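Local atomic coordinates of Non-structural polyprotein (Sindbis virus, PDB entry 4GUA), a protein that carries the nsP2 cysteine protease and the macro and zinc-binding domains of nsP3 in one uncleaved precursor, the substrate of viral polyprotein processing. Residues 144-149 against 662-667; 148-153 against 273-278; 152-157 against 235-240. All blocks are in the same frame, centred on the assembly; numbering follows the deposited sequence.

Contact 1 of 3, residues 144-149 against 662-667. With SO4 (sulfate ion), chain F.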
loop_
_atom_site.group_PDB
_atom_site.type_symbol
_atom_site.label_atom_id
_atom_site.label_comp_id
_atom_site.label_asym_id
_atom_site.label_seq_id
_atom_site.Cartn_x
_atom_site.Cartn_y
_atom_site.Cartn_z
ATOM N N ASN A 144 10.184 -22.621 2.103
ATOM C CA ASN A 144 9.305 -21.612 2.685
ATOM C C ASN A 144 9.564 -20.247 2.038
ATOM O O ASN A 144 9.780 -19.247 2.727
ATOM C CB ASN A 144 9.482 -21.548 4.199
ATOM C CG ASN A 144 8.758 -22.671 4.917
ATOM O OD1 ASN A 144 8.122 -23.513 4.287
ATOM N ND2 ASN A 144 8.857 -22.692 6.248
ATOM N N LEU A 145 9.531 -20.233 0.704
ATOM C CA LEU A 145 9.819 -19.043 -0.091
ATOM C C LEU A 145 8.702 -17.994 -0.048
ATOM O O LEU A 145 8.961 -16.801 -0.192
ATOM C CB LEU A 145 10.130 -19.446 -1.543
ATOM C CG LEU A 145 11.334 -20.392 -1.710
ATOM C CD1 LEU A 145 11.521 -20.823 -3.140
ATOM C CD2 LEU A 145 12.609 -19.750 -1.219
ATOM N N VAL A 146 7.463 -18.423 0.143
ATOM C CA VAL A 146 6.372 -17.468 0.289
ATOM C C VAL A 146 5.668 -17.717 1.616
ATOM O O VAL A 146 5.366 -18.861 1.964
ATOM C CB VAL A 146 5.341 -17.610 -0.857
ATOM C CG1 VAL A 146 4.304 -16.515 -0.779
ATOM C CG2 VAL A 146 6.024 -17.568 -2.209
ATOM N N PRO A 147 5.378 -16.643 2.357
ATOM C CA PRO A 147 4.638 -16.794 3.611
ATOM C C PRO A 147 3.185 -17.130 3.310
ATOM O O PRO A 147 2.568 -16.419 2.518
ATOM C CB PRO A 147 4.758 -15.412 4.250
ATOM C CG PRO A 147 4.842 -14.494 3.086
ATOM C CD PRO A 147 5.612 -15.229 2.022
ATOM N N VAL A 148 2.623 -18.141 3.959
ATOM C CA VAL A 148 1.304 -18.618 3.558
ATOM C C VAL A 148 0.185 -17.732 4.103
ATOM O O VAL A 148 -0.941 -17.767 3.607
ATOM C CB VAL A 148 1.068 -20.082 4.003
ATOM C CG1 VAL A 148 0.862 -20.164 5.510
ATOM C CG2 VAL A 148 -0.119 -20.661 3.278
ATOM N N ASN A 149 0.503 -16.920 5.103
ATOM C CA ASN A 149 -0.515 -16.128 5.784
ATOM C C ASN A 149 -0.709 -14.739 5.196
ATOM O O ASN A 149 -1.531 -13.972 5.692
ATOM C CB ASN A 149 -0.165 -15.989 7.262
ATOM C CG ASN A 149 1.079 -15.156 7.485
ATOM O OD1 ASN A 149 2.106 -15.373 6.839
ATOM N ND2 ASN A 149 0.986 -14.176 8.377
ATOM N N VAL A 662 -3.401 -10.890 -4.194
ATOM C CA VAL A 662 -3.249 -12.270 -4.637
ATOM C C VAL A 662 -2.950 -13.140 -3.414
ATOM O O VAL A 662 -1.939 -12.938 -2.746
ATOM C CB VAL A 662 -2.072 -12.401 -5.628
ATOM C CG1 VAL A 662 -2.001 -13.802 -6.216
ATOM C CG2 VAL A 662 -2.189 -11.368 -6.719
ATOM N N PRO A 663 -3.829 -14.108 -3.107
ATOM C CA PRO A 663 -3.550 -15.009 -1.983
ATOM C C PRO A 663 -2.200 -15.693 -2.144
ATOM O O PRO A 663 -1.915 -16.251 -3.211
ATOM C CB PRO A 663 -4.670 -16.049 -2.085
ATOM C CG PRO A 663 -5.741 -15.385 -2.835
ATOM C CD PRO A 663 -5.071 -14.470 -3.802
ATOM N N ALA A 664 -1.379 -15.669 -1.100
ATOM C CA ALA A 664 -0.037 -16.233 -1.197
ATOM C C ALA A 664 -0.085 -17.722 -1.535
ATOM O O ALA A 664 0.828 -18.257 -2.168
ATOM C CB ALA A 664 0.720 -16.013 0.091
ATOM N N ARG A 665 -1.166 -18.377 -1.126
ATOM C CA ARG A 665 -1.314 -19.813 -1.309
ATOM C C ARG A 665 -1.112 -20.180 -2.779
ATOM O O ARG A 665 -0.639 -21.275 -3.102
ATOM C CB ARG A 665 -2.684 -20.278 -0.793
ATOM C CG ARG A 665 -3.830 -20.093 -1.773
ATOM C CD ARG A 665 -5.125 -20.717 -1.260
ATOM N NE ARG A 665 -5.263 -22.117 -1.666
ATOM C CZ ARG A 665 -5.334 -22.554 -2.926
ATOM N NH1 ARG A 665 -5.278 -21.712 -3.955
ATOM N NH2 ARG A 665 -5.458 -23.855 -3.156
ATOM N N LYS A 666 -1.457 -19.254 -3.666
ATOM C CA LYS A 666 -1.299 -19.473 -5.100
ATOM C C LYS A 666 0.120 -19.887 -5.483
ATOM O O LYS A 666 0.319 -20.699 -6.380
ATOM C CB LYS A 666 -1.667 -18.215 -5.880
ATOM C CG LYS A 666 -1.037 -18.185 -7.263
ATOM C CD LYS A 666 -1.714 -17.198 -8.198
ATOM C CE LYS A 666 -0.942 -17.059 -9.491
ATOM N NZ LYS A 666 -0.246 -18.325 -9.854
ATOM N N TYR A 667 1.100 -19.321 -4.793
ATOM C CA TYR A 667 2.510 -19.579 -5.067
ATOM C C TYR A 667 3.066 -20.681 -4.165
ATOM O O TYR A 667 4.278 -20.883 -4.070
ATOM C CB TYR A 667 3.312 -18.285 -4.965
ATOM C CG TYR A 667 2.808 -17.245 -5.935
ATOM C CD1 TYR A 667 3.142 -17.313 -7.281
ATOM C CD2 TYR A 667 1.976 -16.219 -5.520
ATOM C CE1 TYR A 667 2.677 -16.376 -8.187
ATOM C CE2 TYR A 667 1.503 -15.273 -6.420
ATOM C CZ TYR A 667 1.856 -15.360 -7.753
ATOM O OH TYR A 667 1.391 -14.420 -8.649
HETATM S S SO4 F . -2.404 -13.942 9.722
HETATM O O1 SO4 F . -3.713 -14.260 9.156
HETATM O O2 SO4 F . -2.573 -13.150 10.938
HETATM O O3 SO4 F . -1.706 -15.186 10.052
HETATM O O4 SO4 F . -1.634 -13.166 8.749
#

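Contact 2 of 3, residues 148-153 against 273-278. With SO4 (sulfate ion), chain F.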
loop_
_atom_site.group_PDB
_atom_site.type_symbol
_atom_site.label_atom_id
_atom_site.label_comp_id
_atom_site.label_asym_id
_atom_site.label_seq_id
_atom_site.Cartn_x
_atom_site.Cartn_y
_atom_site.Cartn_z
ATOM N N VAL A 148 2.623 -18.141 3.959
ATOM C CA VAL A 148 1.304 -18.618 3.558
ATOM C C VAL A 148 0.185 -17.732 4.103
ATOM O O VAL A 148 -0.941 -17.767 3.607
ATOM C CB VAL A 148 1.068 -20.082 4.003
ATOM C CG1 VAL A 148 0.862 -20.164 5.510
ATOM C CG2 VAL A 148 -0.119 -20.661 3.278
ATOM N N ASN A 149 0.503 -16.920 5.103
ATOM C CA ASN A 149 -0.515 -16.128 5.784
ATOM C C ASN A 149 -0.709 -14.739 5.196
ATOM O O ASN A 149 -1.531 -13.972 5.692
ATOM C CB ASN A 149 -0.165 -15.989 7.262
ATOM C CG ASN A 149 1.079 -15.156 7.485
ATOM O OD1 ASN A 149 2.106 -15.373 6.839
ATOM N ND2 ASN A 149 0.986 -14.176 8.377
ATOM N N ARG A 150 0.030 -14.420 4.136
ATOM C CA ARG A 150 0.038 -13.066 3.587
ATOM C C ARG A 150 -0.784 -12.931 2.311
ATOM O O ARG A 150 -0.658 -13.737 1.391
ATOM C CB ARG A 150 1.484 -12.633 3.305
ATOM C CG ARG A 150 1.621 -11.296 2.584
ATOM C CD ARG A 150 3.025 -10.717 2.764
ATOM N NE ARG A 150 3.239 -9.493 1.991
ATOM C CZ ARG A 150 2.845 -8.282 2.378
ATOM N NH1 ARG A 150 2.209 -8.114 3.531
ATOM N NH2 ARG A 150 3.079 -7.235 1.610
ATOM N N ASN A 151 -1.621 -11.903 2.250
ATOM C CA ASN A 151 -2.236 -11.530 0.985
ATOM C C ASN A 151 -1.265 -10.623 0.255
ATOM O O ASN A 151 -0.954 -9.532 0.719
ATOM C CB ASN A 151 -3.576 -10.822 1.199
ATOM C CG ASN A 151 -4.721 -11.797 1.451
ATOM O OD1 ASN A 151 -4.575 -13.015 1.278
ATOM N ND2 ASN A 151 -5.873 -11.262 1.850
ATOM N N LEU A 152 -0.794 -11.078 -0.896
ATOM C CA LEU A 152 0.221 -10.357 -1.642
ATOM C C LEU A 152 -0.401 -9.164 -2.340
ATOM O O LEU A 152 -1.463 -9.283 -2.936
ATOM C CB LEU A 152 0.878 -11.287 -2.659
ATOM C CG LEU A 152 1.518 -12.529 -2.032
ATOM C CD1 LEU A 152 1.920 -13.526 -3.105
ATOM C CD2 LEU A 152 2.711 -12.145 -1.184
ATOM N N PRO A 153 0.255 -8.001 -2.259
ATOM C CA PRO A 153 -0.302 -6.791 -2.869
ATOM C C PRO A 153 -0.339 -6.880 -4.392
ATOM O O PRO A 153 -1.111 -6.164 -5.031
ATOM C CB PRO A 153 0.664 -5.692 -2.421
ATOM C CG PRO A 153 1.948 -6.391 -2.131
ATOM C CD PRO A 153 1.584 -7.769 -1.662
ATOM N N ALA A 273 6.702 -7.190 -2.421
ATOM C CA ALA A 273 5.914 -8.387 -2.171
ATOM C C ALA A 273 5.817 -8.653 -0.680
ATOM O O ALA A 273 4.761 -8.995 -0.160
ATOM C CB ALA A 273 6.504 -9.582 -2.898
ATOM N N ASP A 274 6.945 -8.503 -0.001
ATOM C CA ASP A 274 7.020 -8.755 1.423
ATOM C C ASP A 274 6.491 -7.550 2.191
ATOM O O ASP A 274 6.463 -6.430 1.684
ATOM C CB ASP A 274 8.455 -9.088 1.828
ATOM C CG ASP A 274 9.381 -7.904 1.712
ATOM O OD1 ASP A 274 9.729 -7.526 0.571
ATOM O OD2 ASP A 274 9.770 -7.354 2.765
ATOM N N ARG A 275 6.020 -7.809 3.402
ATOM C CA ARG A 275 5.449 -6.781 4.259
ATOM C C ARG A 275 6.401 -5.593 4.440
ATOM O O ARG A 275 5.976 -4.437 4.393
ATOM C CB ARG A 275 5.063 -7.418 5.599
ATOM C CG ARG A 275 4.592 -6.479 6.686
ATOM C CD ARG A 275 5.667 -6.347 7.767
ATOM N NE ARG A 275 5.128 -6.375 9.125
ATOM C CZ ARG A 275 4.401 -5.399 9.658
ATOM N NH1 ARG A 275 4.099 -4.324 8.943
ATOM N NH2 ARG A 275 3.957 -5.507 10.902
ATOM N N ASN A 276 7.687 -5.861 4.631
ATOM C CA ASN A 276 8.636 -4.769 4.838
ATOM C C ASN A 276 8.794 -3.883 3.610
ATOM O O ASN A 276 8.773 -2.658 3.723
ATOM C CB ASN A 276 9.985 -5.297 5.327
ATOM C CG ASN A 276 9.902 -5.866 6.736
ATOM O OD1 ASN A 276 10.313 -7.000 6.994
ATOM N ND2 ASN A 276 9.360 -5.072 7.658
ATOM N N SER A 277 8.964 -4.494 2.443
ATOM C CA SER A 277 9.014 -3.731 1.208
ATOM C C SER A 277 7.782 -2.845 1.050
ATOM O O SER A 277 7.904 -1.688 0.654
ATOM C CB SER A 277 9.161 -4.653 -0.005
ATOM O OG SER A 277 10.519 -5.005 -0.217
ATOM N N GLU A 278 6.601 -3.376 1.358
ATOM C CA GLU A 278 5.368 -2.605 1.209
ATOM C C GLU A 278 5.294 -1.457 2.220
ATOM O O GLU A 278 4.788 -0.372 1.910
ATOM C CB GLU A 278 4.129 -3.493 1.337
ATOM C CG GLU A 278 2.824 -2.699 1.185
ATOM C CD GLU A 278 1.578 -3.570 1.096
ATOM O OE1 GLU A 278 1.690 -4.819 1.084
ATOM O OE2 GLU A 278 0.474 -2.993 1.041
HETATM S S SO4 F . -2.404 -13.942 9.722
HETATM O O1 SO4 F . -3.713 -14.260 9.156
HETATM O O2 SO4 F . -2.573 -13.150 10.938
HETATM O O3 SO4 F . -1.706 -15.186 10.052
HETATM O O4 SO4 F . -1.634 -13.166 8.749
#

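Contact 3 of 3, residues 152-157 against 235-240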
loop_
_atom_site.group_PDB
_atom_site.type_symbol
_atom_site.label_atom_id
_atom_site.label_comp_id
_atom_site.label_asym_id
_atom_site.label_seq_id
_atom_site.Cartn_x
_atom_site.Cartn_y
_atom_site.Cartn_z
ATOM N N LEU A 152 -0.794 -11.078 -0.896
ATOM C CA LEU A 152 0.221 -10.357 -1.642
ATOM C C LEU A 152 -0.401 -9.164 -2.340
ATOM O O LEU A 152 -1.463 -9.283 -2.936
ATOM C CB LEU A 152 0.878 -11.287 -2.659
ATOM C CG LEU A 152 1.518 -12.529 -2.032
ATOM C CD1 LEU A 152 1.920 -13.526 -3.105
ATOM C CD2 LEU A 152 2.711 -12.145 -1.184
ATOM N N PRO A 153 0.255 -8.001 -2.259
ATOM C CA PRO A 153 -0.302 -6.791 -2.869
ATOM C C PRO A 153 -0.339 -6.880 -4.392
ATOM O O PRO A 153 -1.111 -6.164 -5.031
ATOM C CB PRO A 153 0.664 -5.692 -2.421
ATOM C CG PRO A 153 1.948 -6.391 -2.131
ATOM C CD PRO A 153 1.584 -7.769 -1.662
ATOM N N HIS A 154 0.485 -7.752 -4.967
ATOM C CA HIS A 154 0.556 -7.882 -6.418
ATOM C C HIS A 154 1.087 -9.258 -6.818
ATOM O O HIS A 154 1.648 -9.982 -5.998
ATOM C CB HIS A 154 1.435 -6.777 -7.018
ATOM C CG HIS A 154 2.877 -6.861 -6.617
ATOM N ND1 HIS A 154 3.734 -7.819 -7.117
ATOM C CD2 HIS A 154 3.614 -6.105 -5.769
ATOM C CE1 HIS A 154 4.934 -7.651 -6.594
ATOM N NE2 HIS A 154 4.890 -6.617 -5.774
ATOM N N ALA A 155 0.903 -9.606 -8.086
ATOM C CA ALA A 155 1.340 -10.890 -8.620
ATOM C C ALA A 155 2.859 -11.025 -8.621
ATOM O O ALA A 155 3.581 -10.033 -8.577
ATOM C CB ALA A 155 0.811 -11.059 -10.036
ATOM N N LEU A 156 3.336 -12.262 -8.690
ATOM C CA LEU A 156 4.761 -12.530 -8.810
ATOM C C LEU A 156 4.982 -13.250 -10.134
ATOM O O LEU A 156 4.029 -13.746 -10.741
ATOM C CB LEU A 156 5.233 -13.425 -7.671
ATOM C CG LEU A 156 4.864 -13.016 -6.249
ATOM C CD1 LEU A 156 5.462 -14.015 -5.275
ATOM C CD2 LEU A 156 5.333 -11.609 -5.936
ATOM N N VAL A 157 6.226 -13.303 -10.598
ATOM C CA VAL A 157 6.522 -13.958 -11.857
ATOM C C VAL A 157 6.738 -15.424 -11.540
ATOM O O VAL A 157 7.465 -15.754 -10.606
ATOM C CB VAL A 157 7.788 -13.387 -12.517
ATOM C CG1 VAL A 157 7.700 -11.873 -12.607
ATOM C CG2 VAL A 157 9.022 -13.796 -11.738
ATOM N N ASN A 235 16.363 -17.665 -5.132
ATOM C CA ASN A 235 15.376 -18.737 -5.242
ATOM C C ASN A 235 13.945 -18.341 -5.600
ATOM O O ASN A 235 13.108 -19.199 -5.852
ATOM C CB ASN A 235 15.394 -19.541 -3.948
ATOM C CG ASN A 235 16.762 -20.093 -3.653
ATOM O OD1 ASN A 235 17.324 -20.825 -4.462
ATOM N ND2 ASN A 235 17.340 -19.693 -2.531
ATOM N N HIS A 236 13.649 -17.052 -5.638
ATOM C CA HIS A 236 12.262 -16.652 -5.796
ATOM C C HIS A 236 12.079 -15.135 -5.824
ATOM O O HIS A 236 12.925 -14.380 -5.327
ATOM C CB HIS A 236 11.449 -17.237 -4.640
ATOM C CG HIS A 236 9.998 -17.410 -4.956
ATOM N ND1 HIS A 236 9.119 -16.354 -4.976
ATOM C CD2 HIS A 236 9.274 -18.507 -5.279
ATOM C CE1 HIS A 236 7.913 -16.787 -5.290
ATOM N NE2 HIS A 236 7.980 -18.092 -5.479
ATOM N N HIS A 237 10.961 -14.712 -6.410
ATOM C CA HIS A 237 10.630 -13.306 -6.551
ATOM C C HIS A 237 10.414 -12.684 -5.176
ATOM O O HIS A 237 11.025 -11.680 -4.835
ATOM C CB HIS A 237 9.375 -13.148 -7.406
ATOM C CG HIS A 237 9.067 -11.729 -7.771
ATOM N ND1 HIS A 237 7.987 -11.372 -8.552
ATOM C CD2 HIS A 237 9.706 -10.573 -7.467
ATOM C CE1 HIS A 237 7.967 -10.063 -8.707
ATOM N NE2 HIS A 237 8.999 -9.553 -8.061
ATOM N N PHE A 238 9.504 -13.257 -4.402
ATOM C CA PHE A 238 9.335 -12.852 -3.016
ATOM C C PHE A 238 10.671 -12.706 -2.296
ATOM O O PHE A 238 10.888 -11.721 -1.585
ATOM C CB PHE A 238 8.461 -13.854 -2.258
ATOM C CG PHE A 238 8.001 -13.343 -0.928
ATOM C CD1 PHE A 238 8.781 -13.522 0.209
ATOM C CD2 PHE A 238 6.812 -12.641 -0.818
ATOM C CE1 PHE A 238 8.364 -13.034 1.441
ATOM C CE2 PHE A 238 6.389 -12.150 0.405
ATOM C CZ PHE A 238 7.168 -12.344 1.537
ATOM N N GLN A 239 11.574 -13.666 -2.488
ATOM C CA GLN A 239 12.872 -13.619 -1.822
ATOM C C GLN A 239 13.686 -12.441 -2.318
ATOM O O GLN A 239 14.450 -11.849 -1.569
ATOM C CB GLN A 239 13.660 -14.906 -2.047
ATOM C CG GLN A 239 14.973 -14.963 -1.286
ATOM C CD GLN A 239 15.532 -16.372 -1.202
ATOM O OE1 GLN A 239 16.004 -16.924 -2.196
ATOM N NE2 GLN A 239 15.480 -16.961 -0.011
ATOM N N GLN A 240 13.542 -12.125 -3.596
ATOM C CA GLN A 240 14.274 -11.011 -4.166
ATOM C C GLN A 240 13.796 -9.704 -3.536
ATOM O O GLN A 240 14.601 -8.824 -3.243
ATOM C CB GLN A 240 14.106 -10.977 -5.685
ATOM C CG GLN A 240 15.044 -10.012 -6.371
ATOM C CD GLN A 240 15.121 -10.234 -7.858
ATOM O OE1 GLN A 240 14.166 -10.685 -8.480
ATOM N NE2 GLN A 240 16.261 -9.908 -8.442
#

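Contact 1 of 3, residues 144-149 against 662-667
Ala664 meets Val146, Pro147 and Val148 with its single methyl. CB points at the other segment and packs against Val146 CG1 at 3.7 Å, while the carbonyl oxygen Pro147 O also lies against this methyl and Val148 O is more distant, 4.3 Å from that CB. No hydrogen bond crosses between the two segments; the methyl lies against one valine branch and two backbone carbonyl oxygens. Ala664 also opens the single 3-10 turn of 664-666, closed by two successive i to i+3 bonds: Lys666 N donates to Pro663 O and Tyr667 N to Ala664 O. This turn follows directly on strand 662-663, so the C-terminal tail of the nsP3 zinc-binding region lies folded against a loop of the nsP2 part, and the contact belongs to the interface between the two proteins of the precursor. Arg665 starts alongside the loop, but its guanidinium end leads away, and the side chain touches Asn594. Tyr667 comes next, its CB 3.9 Å from Val146 CG2. With CG1 anti to its backbone N (chi1 -174°), Val146 straddles the turn, one methyl for Ala664 and the other for Tyr667. Beyond CB the tyrosine side chain leads away from the valine; Lys666 CG lies 3.8 Å above its ring plane, over the centre, and the hydroxyl is hydrogen-bonded to Leu156 N.

Contact 2 of 3, residues 148-153 against 273-278
Arg150 reaches across to Ala273 and Glu278 and carries most of this contact. Its CG stands anti to the backbone N (chi1 173°), and the chain stays extended as far as NE, which brings the guanidinium up to the start of helix 275-286. NE donates to Ala273 O at 2.7 Å, with an N-H...O angle of 154°; the oxygen sits in the guanidinium plane, and NE in turn lies in the carbonyl plane. NH2 adds a weak second bond to the same oxygen, so Ala273 O is gripped by two donors of one arginine. The other partner of NH2 is Glu278 OE1, 2.8 Å away in a salt bridge. That carboxylate oxygen is tilted from the guanidinium plane, and the two planes stand 66° apart, so this is a single-point (monodentate) salt bridge, not a coplanar bidentate one. Over one face of the guanidinium lies the backbone of the helix start, with Arg275 N 3.3 Å above its centre. The two arginine chains cross at about a right angle, and the charged end of Arg275 leads off to Glu545 and Asp279. Glu278 OE1 also has Pro153 CG beside it, at 3.6 Å, while Pro153 CD and Leu152 CD2 line Ala273 O. Asp274 turns away from Arg150 and serves as the N-cap, its OD2 accepting from Ser277 N and its OD1 from Ser277 OG. The residues flanking the short strand 151-152, Arg150 before it and Pro153 after it, thus meet the N-terminal end of helix 275-286 of the methyltransferase-like part of nsP2. Helix 237-257, touched by Ala273 and Ser277, and helix 52-64, touched by Asn276, lie next to it.

Contact 3 of 3, residues 152-157 against 235-240
His154 ND1 donates to Ala155 O at 2.7 Å, and His154 CE1 and Ala155 O each come only within 4.4 Å of His237 CE1. The bond lies close to the plane of the His154 ring and fixes the rotation of the imidazole within its own loop. His237 is the residue on which 152-157 mainly rests. With CG anti to the backbone N (chi1 -172°), its ring extends to the loop, where ND1 accepts a weak bond from Val157 N at 3.3 Å; the other ring nitrogen, NE2, is hydrogen-bonded to Tyr270 O. The two methyls of Leu156 go to different histidines. Its CD2 makes an off-centre CH-pi contact with the His237 ring, 4.2 Å from the centroid, while CD1 meets the edge of the His236 ring at CE1, 3.7 Å away. That second imidazole is the N-cap of helix 237-257, its ND1 accepting a weak bond from Phe238 N. Farther back, Leu152 CD2 lies 4.0 Å from Phe238 CE2. What results is a loop of the protease family region packed on the first turn of helix 237-257. Helix 323-333 borders it too: Tyr333 sets its ring edge-to-face with His237, and His154 touches Ile329 and Ser330. Helix 52-64 adjoins Phe238 through Ile61.

In the fold
The three contacts follow one run of chain, 144-157, their centres about 9 Å apart. Contacts 1 and 2 join through the antiparallel pairing of 151-152 with 662-663, where Val662 N probably bonds to Leu152 O at 2.8 Å and, just beyond the strands, Ala664 N to Arg150 O at 3.2 Å. Phe238 of contact 3 meets both others: its CZ packs 3.3 Å from Pro147 CD and 3.5 Å from Asp274 CB. None of the four zinc cysteines lies in these segments, though 662-667 shares their family region. Asn149, shared by contacts 1 and 2, bonds through ND2 to Asp67 and, at 2.8 Å, to O4 of a sulfate probably from the crystallisation liquor.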